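Local coordinates for protein BIM1 (PDB 2QJX) that binds microtubules and their plus ends, the part described being its calponin-homology domain, at residues L19-Y27 with V117-K125; Y39-Y47 with N98-W109. All coordinates share one frame; numbering follows the deposited sequence.

Contact 1. Residues L19-Y27 with V117-K125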
loop_
_atom_site.group_PDB
_atom_site.type_symbol
_atom_site.label_atom_id
_atom_site.label_comp_id
_atom_site.label_asym_id
_atom_site.label_seq_id
_atom_site.Cartn_x
_atom_site.Cartn_y
_atom_site.Cartn_z
ATOM N N LEU A 19 -1.249 -2.912 9.925
ATOM C CA LEU A 19 -1.876 -2.592 8.645
ATOM C C LEU A 19 -3.389 -2.771 8.659
ATOM O O LEU A 19 -4.130 -1.927 8.149
ATOM C CB LEU A 19 -1.278 -3.468 7.539
ATOM C CG LEU A 19 -1.797 -3.221 6.122
ATOM C CD1 LEU A 19 -1.371 -1.840 5.663
ATOM C CD2 LEU A 19 -1.247 -4.292 5.183
ATOM N N ASN A 20 -3.851 -3.880 9.228
ATOM C CA ASN A 20 -5.281 -4.147 9.277
ATOM C C ASN A 20 -6.034 -3.087 10.064
ATOM O O ASN A 20 -7.139 -2.707 9.687
ATOM C CB ASN A 20 -5.561 -5.533 9.873
ATOM C CG ASN A 20 -5.278 -6.660 8.894
ATOM O OD1 ASN A 20 -5.340 -6.474 7.676
ATOM N ND2 ASN A 20 -4.986 -7.844 9.424
ATOM N N GLY A 21 -5.440 -2.613 11.153
ATOM C CA GLY A 21 -6.094 -1.592 11.951
ATOM C C GLY A 21 -6.054 -0.246 11.246
ATOM O O GLY A 21 -7.034 0.499 11.247
ATOM N N LEU A 22 -4.916 0.052 10.627
ATOM C CA LEU A 22 -4.723 1.311 9.919
ATOM C C LEU A 22 -5.698 1.505 8.766
ATOM O O LEU A 22 -6.299 2.567 8.628
ATOM C CB LEU A 22 -3.295 1.390 9.370
ATOM C CG LEU A 22 -2.943 2.651 8.573
ATOM C CD1 LEU A 22 -2.870 3.849 9.507
ATOM C CD2 LEU A 22 -1.614 2.459 7.867
ATOM N N LEU A 23 -5.850 0.479 7.932
ATOM C CA LEU A 23 -6.725 0.586 6.768
ATOM C C LEU A 23 -8.031 -0.195 6.851
ATOM O O LEU A 23 -8.763 -0.292 5.866
ATOM C CB LEU A 23 -5.956 0.152 5.517
ATOM C CG LEU A 23 -4.703 0.972 5.202
ATOM C CD1 LEU A 23 -4.054 0.461 3.933
ATOM C CD2 LEU A 23 -5.079 2.441 5.058
ATOM N N ASN A 24 -8.337 -0.729 8.029
ATOM C CA ASN A 24 -9.545 -1.529 8.196
ATOM C C ASN A 24 -9.579 -2.649 7.162
ATOM O O ASN A 24 -10.537 -2.784 6.387
ATOM C CB ASN A 24 -10.808 -0.682 8.059
ATOM C CG ASN A 24 -12.071 -1.510 8.182
ATOM O OD1 ASN A 24 -12.219 -2.292 9.121
ATOM N ND2 ASN A 24 -12.989 -1.349 7.231
ATOM N N LEU A 25 -8.511 -3.436 7.150
ATOM C CA LEU A 25 -8.387 -4.564 6.241
ATOM C C LEU A 25 -8.436 -5.841 7.067
ATOM O O LEU A 25 -8.436 -5.794 8.301
ATOM C CB LEU A 25 -7.066 -4.493 5.468
ATOM C CG LEU A 25 -6.915 -3.305 4.513
ATOM C CD1 LEU A 25 -5.551 -3.346 3.835
ATOM C CD2 LEU A 25 -8.031 -3.351 3.483
ATOM N N ASN A 26 -8.494 -6.979 6.385
ATOM C CA ASN A 26 -8.543 -8.267 7.061
ATOM C C ASN A 26 -7.551 -9.223 6.412
ATOM O O ASN A 26 -7.887 -10.366 6.088
ATOM C CB ASN A 26 -9.965 -8.839 6.995
ATOM C CG ASN A 26 -10.146 -10.054 7.879
ATOM O OD1 ASN A 26 -9.552 -10.145 8.954
ATOM N ND2 ASN A 26 -10.983 -10.993 7.440
ATOM N N TYR A 27 -6.324 -8.747 6.214
ATOM C CA TYR A 27 -5.280 -9.570 5.607
ATOM C C TYR A 27 -4.803 -10.624 6.602
ATOM O O TYR A 27 -4.727 -10.363 7.801
ATOM C CB TYR A 27 -4.091 -8.699 5.183
ATOM C CG TYR A 27 -4.283 -7.886 3.910
ATOM C CD1 TYR A 27 -5.547 -7.706 3.339
ATOM C CD2 TYR A 27 -3.194 -7.270 3.297
ATOM C CE1 TYR A 27 -5.717 -6.923 2.181
ATOM C CE2 TYR A 27 -3.351 -6.488 2.145
ATOM C CZ TYR A 27 -4.609 -6.321 1.597
ATOM O OH TYR A 27 -4.745 -5.541 0.467
ATOM N N VAL A 117 -7.074 13.394 10.379
ATOM C CA VAL A 117 -7.655 12.067 10.537
ATOM C C VAL A 117 -7.842 11.474 9.144
ATOM O O VAL A 117 -8.112 12.197 8.184
ATOM C CB VAL A 117 -9.026 12.124 11.256
ATOM C CG1 VAL A 117 -10.074 12.745 10.343
ATOM C CG2 VAL A 117 -9.448 10.723 11.684
ATOM N N TYR A 118 -7.680 10.163 9.030
ATOM C CA TYR A 118 -7.836 9.502 7.740
ATOM C C TYR A 118 -8.958 8.479 7.827
ATOM O O TYR A 118 -9.019 7.697 8.770
ATOM C CB TYR A 118 -6.530 8.808 7.341
ATOM C CG TYR A 118 -6.553 8.209 5.949
ATOM C CD1 TYR A 118 -6.540 9.025 4.817
ATOM C CD2 TYR A 118 -6.594 6.827 5.766
ATOM C CE1 TYR A 118 -6.564 8.479 3.530
ATOM C CE2 TYR A 118 -6.622 6.265 4.482
ATOM C CZ TYR A 118 -6.606 7.097 3.374
ATOM O OH TYR A 118 -6.639 6.551 2.112
ATOM N N ASP A 119 -9.856 8.500 6.848
ATOM C CA ASP A 119 -10.974 7.567 6.818
ATOM C C ASP A 119 -10.696 6.639 5.649
ATOM O O ASP A 119 -11.061 6.939 4.515
ATOM C CB ASP A 119 -12.292 8.307 6.579
ATOM C CG ASP A 119 -13.497 7.404 6.723
ATOM O OD1 ASP A 119 -13.351 6.177 6.535
ATOM O OD2 ASP A 119 -14.597 7.921 7.011
ATOM N N PRO A 120 -10.045 5.497 5.914
ATOM C CA PRO A 120 -9.717 4.536 4.858
ATOM C C PRO A 120 -10.906 4.013 4.070
ATOM O O PRO A 120 -10.837 3.871 2.849
ATOM C CB PRO A 120 -8.972 3.431 5.615
ATOM C CG PRO A 120 -9.591 3.480 6.980
ATOM C CD PRO A 120 -9.669 4.972 7.238
ATOM N N ASP A 121 -12.001 3.730 4.760
ATOM C CA ASP A 121 -13.181 3.210 4.090
ATOM C C ASP A 121 -13.775 4.220 3.111
ATOM O O ASP A 121 -14.053 3.887 1.957
ATOM C CB ASP A 121 -14.212 2.788 5.140
ATOM C CG ASP A 121 -13.675 1.712 6.067
ATOM O OD1 ASP A 121 -13.554 0.551 5.622
ATOM O OD2 ASP A 121 -13.352 2.027 7.233
ATOM N N ALA A 122 -13.965 5.453 3.566
ATOM C CA ALA A 122 -14.522 6.489 2.703
ATOM C C ALA A 122 -13.610 6.767 1.509
ATOM O O ALA A 122 -14.087 6.985 0.394
ATOM C CB ALA A 122 -14.751 7.773 3.499
ATOM N N ARG A 123 -12.300 6.763 1.736
ATOM C CA ARG A 123 -11.365 7.019 0.644
ATOM C C ARG A 123 -11.437 5.941 -0.437
ATOM O O ARG A 123 -11.123 6.218 -1.595
ATOM C CB ARG A 123 -9.926 7.142 1.171
ATOM C CG ARG A 123 -9.675 8.384 2.029
ATOM C CD ARG A 123 -9.823 9.678 1.224
ATOM N NE ARG A 123 -8.770 9.821 0.221
ATOM C CZ ARG A 123 -8.708 10.802 -0.673
ATOM N NH1 ARG A 123 -9.647 11.740 -0.703
ATOM N NH2 ARG A 123 -7.698 10.855 -1.533
ATOM N N ARG A 124 -11.855 4.728 -0.059
ATOM C CA ARG A 124 -11.987 3.604 -0.998
ATOM C C ARG A 124 -13.421 3.465 -1.498
ATOM O O ARG A 124 -13.737 2.486 -2.176
ATOM C CB ARG A 124 -11.685 2.250 -0.336
ATOM C CG ARG A 124 -10.380 2.059 0.356
ATOM C CD ARG A 124 -10.162 0.556 0.531
ATOM N NE ARG A 124 -10.898 -0.060 1.640
ATOM C CZ ARG A 124 -10.438 -0.133 2.887
ATOM N NH1 ARG A 124 -9.251 0.376 3.188
ATOM N NH2 ARG A 124 -11.140 -0.751 3.830
ATOM N N LYS A 125 -14.285 4.412 -1.150
ATOM C CA LYS A 125 -15.699 4.337 -1.517
ATOM C C LYS A 125 -16.295 3.032 -0.983
ATOM O O LYS A 125 -17.122 2.372 -1.620
ATOM C CB LYS A 125 -15.883 4.465 -3.030
ATOM C CG LYS A 125 -15.463 5.842 -3.527
ATOM C CD LYS A 125 -16.235 6.309 -4.753
ATOM C CE LYS A 125 -15.905 5.505 -5.988
ATOM N NZ LYS A 125 -16.464 6.178 -7.201
#
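L23, near the end of helix 12-23, lies against P120 at the start of the short helix 120-123, with their CA atoms 5.3 Å apart; N24 then leaves helical geometry with positive phi. The carbonyl of L23 is gripped end-on by R124. NH1 donates to L23 O at 2.8 Å and NH2 to the same oxygen at 3.2 Å, both with the oxygen in the guanidinium plane. A bend at chi3 (-79°) turns the guanidinium back toward the helix end. L25 CD2 lies over one of its faces and P120 O over the opposite one, offset toward the rim, while a weak bond runs from NH2 to N24 O. Beside it, N24 ND2 donates to the syn lone pair of D121 OD1 at 2.6 Å, amide and carboxylate planes 66° apart. The same OD1 forms a salt bridge with R124 NH2. On the apolar side, L23 CD2 meets P120 CB at 4.1 Å and the Y118 ring. Helix 120-123, the last of this chain and closed by a Schellman motif at K125, packs against the end of helix 12-23 through P120, D121 and R124, and Q41 and D44 of helix 37-47 bind R124 NH1 and Y118 OH respectively.

Contact 2. Residues Y39-Y47 with N98-W109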
loop_
_atom_site.group_PDB
_atom_site.type_symbol
_atom_site.label_atom_id
_atom_site.label_comp_id
_atom_site.label_asym_id
_atom_site.label_seq_id
_atom_site.Cartn_x
_atom_site.Cartn_y
_atom_site.Cartn_z
ATOM N N TYR A 39 -0.463 -0.816 -0.429
ATOM C CA TYR A 39 0.673 0.100 -0.526
ATOM C C TYR A 39 0.193 1.469 -1.000
ATOM O O TYR A 39 0.589 2.505 -0.457
ATOM C CB TYR A 39 1.714 -0.444 -1.511
ATOM C CG TYR A 39 2.358 -1.747 -1.088
ATOM C CD1 TYR A 39 2.925 -2.600 -2.034
ATOM C CD2 TYR A 39 2.400 -2.129 0.254
ATOM C CE1 TYR A 39 3.512 -3.806 -1.658
ATOM C CE2 TYR A 39 2.990 -3.332 0.643
ATOM C CZ TYR A 39 3.540 -4.166 -0.318
ATOM O OH TYR A 39 4.106 -5.364 0.059
ATOM N N CYS A 40 -0.654 1.469 -2.025
ATOM C CA CYS A 40 -1.193 2.714 -2.555
ATOM C C CYS A 40 -1.938 3.480 -1.478
ATOM O O CYS A 40 -1.742 4.682 -1.324
ATOM C CB CYS A 40 -2.168 2.446 -3.708
ATOM S SG CYS A 40 -1.389 2.034 -5.276
ATOM N N GLN A 41 -2.808 2.794 -0.740
ATOM C CA GLN A 41 -3.574 3.489 0.283
ATOM C C GLN A 41 -2.751 3.955 1.471
ATOM O O GLN A 41 -3.119 4.927 2.130
ATOM C CB GLN A 41 -4.768 2.661 0.763
ATOM C CG GLN A 41 -5.633 3.459 1.739
ATOM C CD GLN A 41 -7.066 3.002 1.797
ATOM O OE1 GLN A 41 -7.351 1.806 1.742
ATOM N NE2 GLN A 41 -7.983 3.953 1.932
ATOM N N ILE A 42 -1.649 3.276 1.771
ATOM C CA ILE A 42 -0.816 3.748 2.870
ATOM C C ILE A 42 -0.290 5.110 2.421
ATOM O O ILE A 42 -0.265 6.073 3.194
ATOM C CB ILE A 42 0.377 2.816 3.147
ATOM C CG1 ILE A 42 -0.122 1.512 3.770
ATOM C CG2 ILE A 42 1.362 3.494 4.097
ATOM C CD1 ILE A 42 0.983 0.538 4.103
HETATM N N MSE A 43 0.122 5.195 1.161
HETATM C CA MSE A 43 0.621 6.461 0.637
HETATM C C MSE A 43 -0.501 7.501 0.603
HETATM O O MSE A 43 -0.253 8.695 0.786
HETATM C CB MSE A 43 1.215 6.267 -0.759
HETATM C CG MSE A 43 2.483 5.407 -0.776
HETATM SE SE MSE A 43 3.955 6.124 0.281
HETATM C CE MSE A 43 4.779 7.239 -1.064
ATOM N N ASP A 44 -1.737 7.063 0.378
ATOM C CA ASP A 44 -2.853 8.011 0.360
ATOM C C ASP A 44 -3.076 8.576 1.761
ATOM O O ASP A 44 -3.376 9.760 1.914
ATOM C CB ASP A 44 -4.148 7.348 -0.139
ATOM C CG ASP A 44 -5.269 8.360 -0.382
ATOM O OD1 ASP A 44 -5.044 9.306 -1.165
ATOM O OD2 ASP A 44 -6.375 8.214 0.197
ATOM N N SER A 45 -2.925 7.748 2.790
ATOM C CA SER A 45 -3.126 8.238 4.157
ATOM C C SER A 45 -2.115 9.343 4.490
ATOM O O SER A 45 -2.399 10.245 5.282
ATOM C CB SER A 45 -2.993 7.095 5.172
ATOM O OG SER A 45 -1.662 6.615 5.249
ATOM N N ILE A 46 -0.941 9.276 3.869
ATOM C CA ILE A 46 0.108 10.267 4.099
ATOM C C ILE A 46 0.007 11.504 3.199
ATOM O O ILE A 46 0.133 12.638 3.674
ATOM C CB ILE A 46 1.513 9.665 3.877
ATOM C CG1 ILE A 46 1.722 8.452 4.789
ATOM C CG2 ILE A 46 2.572 10.731 4.153
ATOM C CD1 ILE A 46 3.012 7.693 4.512
ATOM N N TYR A 47 -0.212 11.289 1.904
ATOM C CA TYR A 47 -0.278 12.400 0.958
ATOM C C TYR A 47 -1.672 12.818 0.521
ATOM O O TYR A 47 -1.888 13.969 0.144
ATOM C CB TYR A 47 0.579 12.085 -0.264
ATOM C CG TYR A 47 2.022 11.825 0.099
ATOM C CD1 TYR A 47 2.470 10.534 0.383
ATOM C CD2 TYR A 47 2.926 12.879 0.223
ATOM C CE1 TYR A 47 3.780 10.302 0.783
ATOM C CE2 TYR A 47 4.237 12.657 0.626
ATOM C CZ TYR A 47 4.658 11.369 0.906
ATOM O OH TYR A 47 5.944 11.150 1.334
ATOM N N ASN A 98 7.718 -8.471 -0.066
ATOM C CA ASN A 98 6.624 -7.657 0.444
ATOM C C ASN A 98 6.800 -7.328 1.915
ATOM O O ASN A 98 6.409 -6.251 2.366
ATOM C CB ASN A 98 5.303 -8.368 0.186
ATOM C CG ASN A 98 4.886 -8.268 -1.260
ATOM O OD1 ASN A 98 4.473 -7.204 -1.716
ATOM N ND2 ASN A 98 5.013 -9.367 -2.000
ATOM N N LEU A 99 7.391 -8.251 2.664
ATOM C CA LEU A 99 7.643 -8.009 4.076
ATOM C C LEU A 99 8.545 -6.782 4.192
ATOM O O LEU A 99 8.267 -5.854 4.957
ATOM C CB LEU A 99 8.345 -9.210 4.716
ATOM C CG LEU A 99 8.769 -8.969 6.171
ATOM C CD1 LEU A 99 7.533 -8.921 7.064
ATOM C CD2 LEU A 99 9.707 -10.068 6.632
ATOM N N GLU A 100 9.626 -6.786 3.419
ATOM C CA GLU A 100 10.591 -5.690 3.435
ATOM C C GLU A 100 10.003 -4.357 2.987
ATOM O O GLU A 100 10.301 -3.318 3.571
ATOM C CB GLU A 100 11.798 -6.036 2.556
ATOM C CG GLU A 100 12.686 -7.129 3.135
ATOM C CD GLU A 100 13.835 -7.505 2.212
ATOM O OE1 GLU A 100 14.449 -6.593 1.618
ATOM O OE2 GLU A 100 14.131 -8.713 2.093
ATOM N N PHE A 101 9.170 -4.381 1.953
ATOM C CA PHE A 101 8.576 -3.142 1.465
ATOM C C PHE A 101 7.592 -2.586 2.492
ATOM O O PHE A 101 7.553 -1.377 2.731
ATOM C CB PHE A 101 7.874 -3.383 0.121
ATOM C CG PHE A 101 7.550 -2.121 -0.624
ATOM C CD1 PHE A 101 8.566 -1.289 -1.083
ATOM C CD2 PHE A 101 6.228 -1.752 -0.852
ATOM C CE1 PHE A 101 8.274 -0.105 -1.759
ATOM C CE2 PHE A 101 5.924 -0.570 -1.526
ATOM C CZ PHE A 101 6.952 0.255 -1.981
ATOM N N LEU A 102 6.800 -3.462 3.102
ATOM C CA LEU A 102 5.837 -3.022 4.107
ATOM C C LEU A 102 6.566 -2.449 5.320
ATOM O O LEU A 102 6.105 -1.480 5.931
ATOM C CB LEU A 102 4.938 -4.181 4.539
ATOM C CG LEU A 102 3.824 -3.828 5.528
ATOM C CD1 LEU A 102 2.905 -2.766 4.922
ATOM C CD2 LEU A 102 3.035 -5.080 5.881
ATOM N N GLN A 103 7.705 -3.043 5.675
ATOM C CA GLN A 103 8.472 -2.540 6.810
ATOM C C GLN A 103 8.898 -1.108 6.521
ATOM O O GLN A 103 8.769 -0.239 7.378
ATOM C CB GLN A 103 9.711 -3.402 7.071
ATOM C CG GLN A 103 9.396 -4.834 7.474
ATOM C CD GLN A 103 10.647 -5.669 7.689
ATOM O OE1 GLN A 103 11.585 -5.617 6.895
ATOM N NE2 GLN A 103 10.658 -6.455 8.758
ATOM N N TRP A 104 9.399 -0.857 5.315
ATOM C CA TRP A 104 9.819 0.496 4.965
ATOM C C TRP A 104 8.628 1.453 4.929
ATOM O O TRP A 104 8.722 2.593 5.391
ATOM C CB TRP A 104 10.514 0.533 3.604
ATOM C CG TRP A 104 10.882 1.938 3.195
ATOM C CD1 TRP A 104 12.015 2.624 3.536
ATOM C CD2 TRP A 104 10.078 2.847 2.429
ATOM N NE1 TRP A 104 11.966 3.903 3.030
ATOM C CE2 TRP A 104 10.788 4.067 2.349
ATOM C CE3 TRP A 104 8.826 2.750 1.806
ATOM C CZ2 TRP A 104 10.286 5.186 1.668
ATOM C CZ3 TRP A 104 8.326 3.866 1.128
ATOM C CH2 TRP A 104 9.059 5.065 1.066
ATOM N N LEU A 105 7.511 1.000 4.371
ATOM C CA LEU A 105 6.332 1.851 4.296
ATOM C C LEU A 105 5.877 2.289 5.679
ATOM O O LEU A 105 5.529 3.457 5.888
ATOM C CB LEU A 105 5.191 1.126 3.576
ATOM C CG LEU A 105 5.313 1.109 2.052
ATOM C CD1 LEU A 105 4.269 0.180 1.457
ATOM C CD2 LEU A 105 5.128 2.518 1.514
ATOM N N LYS A 106 5.876 1.363 6.629
ATOM C CA LYS A 106 5.456 1.717 7.975
ATOM C C LYS A 106 6.347 2.825 8.529
ATOM O O LYS A 106 5.867 3.738 9.199
ATOM C CB LYS A 106 5.509 0.505 8.909
ATOM C CG LYS A 106 5.033 0.856 10.315
ATOM C CD LYS A 106 5.034 -0.321 11.258
ATOM C CE LYS A 106 4.455 0.096 12.603
ATOM N NZ LYS A 106 4.461 -1.013 13.585
ATOM N N LYS A 107 7.641 2.747 8.240
ATOM C CA LYS A 107 8.586 3.753 8.720
ATOM C C LYS A 107 8.305 5.092 8.063
ATOM O O LYS A 107 8.375 6.141 8.712
ATOM C CB LYS A 107 10.025 3.316 8.428
ATOM C CG LYS A 107 10.545 2.216 9.358
ATOM C CD LYS A 107 9.488 1.142 9.561
ATOM C CE LYS A 107 10.049 -0.165 10.109
ATOM N NZ LYS A 107 8.979 -1.203 10.112
ATOM N N HIS A 108 7.990 5.050 6.771
ATOM C CA HIS A 108 7.681 6.261 6.024
ATOM C C HIS A 108 6.422 6.904 6.615
ATOM O O HIS A 108 6.358 8.127 6.793
ATOM C CB HIS A 108 7.444 5.927 4.551
ATOM C CG HIS A 108 7.445 7.126 3.656
ATOM N ND1 HIS A 108 8.576 7.877 3.422
ATOM C CD2 HIS A 108 6.452 7.709 2.945
ATOM C CE1 HIS A 108 8.280 8.871 2.602
ATOM N NE2 HIS A 108 6.997 8.790 2.297
ATOM N N TRP A 109 5.427 6.073 6.916
ATOM C CA TRP A 109 4.168 6.532 7.504
ATOM C C TRP A 109 4.430 7.182 8.869
ATOM O O TRP A 109 3.940 8.276 9.159
ATOM C CB TRP A 109 3.213 5.342 7.675
ATOM C CG TRP A 109 1.877 5.702 8.240
ATOM C CD1 TRP A 109 0.806 6.197 7.560
ATOM C CD2 TRP A 109 1.472 5.604 9.612
ATOM N NE1 TRP A 109 -0.246 6.412 8.419
ATOM C CE2 TRP A 109 0.136 6.056 9.686
ATOM C CE3 TRP A 109 2.107 5.175 10.784
ATOM C CZ2 TRP A 109 -0.579 6.093 10.889
ATOM C CZ3 TRP A 109 1.397 5.210 11.983
ATOM C CH2 TRP A 109 0.066 5.665 12.024
#
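Y39 enters helix 98-109 as a knob in the hole formed by N98, F101, L102 and L105. F101 turns a ring edge onto its face in a T-shaped pair, with F101 CD2 above the centre of the tyrosine ring. L105 CD1 presses on the same ring from an oblique direction, 3.2 Å from Y39 CD2, a tight fit. At the far end the hydroxyl Y39 OH donates to a lone pair of N98 OD1 at 2.6 Å, ring and amide nearly coplanar; N98 ND2 in turn donates to L90 O and K94 O, which fixes the amide's rotation. Further along, I42 carries its CD1 to L102 CD1, 3.9 Å away, the two side chains crossing at about a right angle. The segments 39-47 and 98-109 run nearly parallel, axes 9° apart and 10.2 Å at closest approach, on two of the helices that make up the core of this calponin-homology domain; helix 62-78 packs against M43 and F101, and helix 12-23 against I42 and W109. M43, a selenomethionine, brings SE to 4.0 Å from both L105 CD2 and H108 CD2, meeting the imidazole obliquely. I46 lays CD1 against the backbone of W109, 3.4 Å from its CA, and CG1 beside W109 CD1. S45 OG is held between its own backbone N and carbonyl carbon (chi1 68°), where it donates to I42 O and also touches the indole edge, 3.4 Å from W109 CD1. H108, with CG anti to its backbone N (chi1 -166°), reaches across to Y47: H108 NE2 and Y47 OH share a 2.8 Å hydrogen bond at the imidazole edge, while W104 CH2 lies over one imidazole face and H79 stacks on the Y47 ring.

How the contacts relate
The centres of the two contacts lie about 13 Å apart in this all-helical calponin-homology domain, that of contact 2 about 5 Å from the centre of the chain against about 11 Å for contact 1. In sequence contact 2 is nested inside the loop closed by contact 1: helix 12-23 is followed by helix 37-47, and helix 95-112 by helix 120-123, the last of this chain. The contacts also touch directly. Residues 39-47 turn Q41 and D44 toward 117-125 while Y39, I42, M43 and I46, with S45 and Y47, face 98-109, and L22 CD1 packs on W109 CZ2 at 3.5 Å. Helix 37-47 is shared and links residues 117-125 to the domain's core.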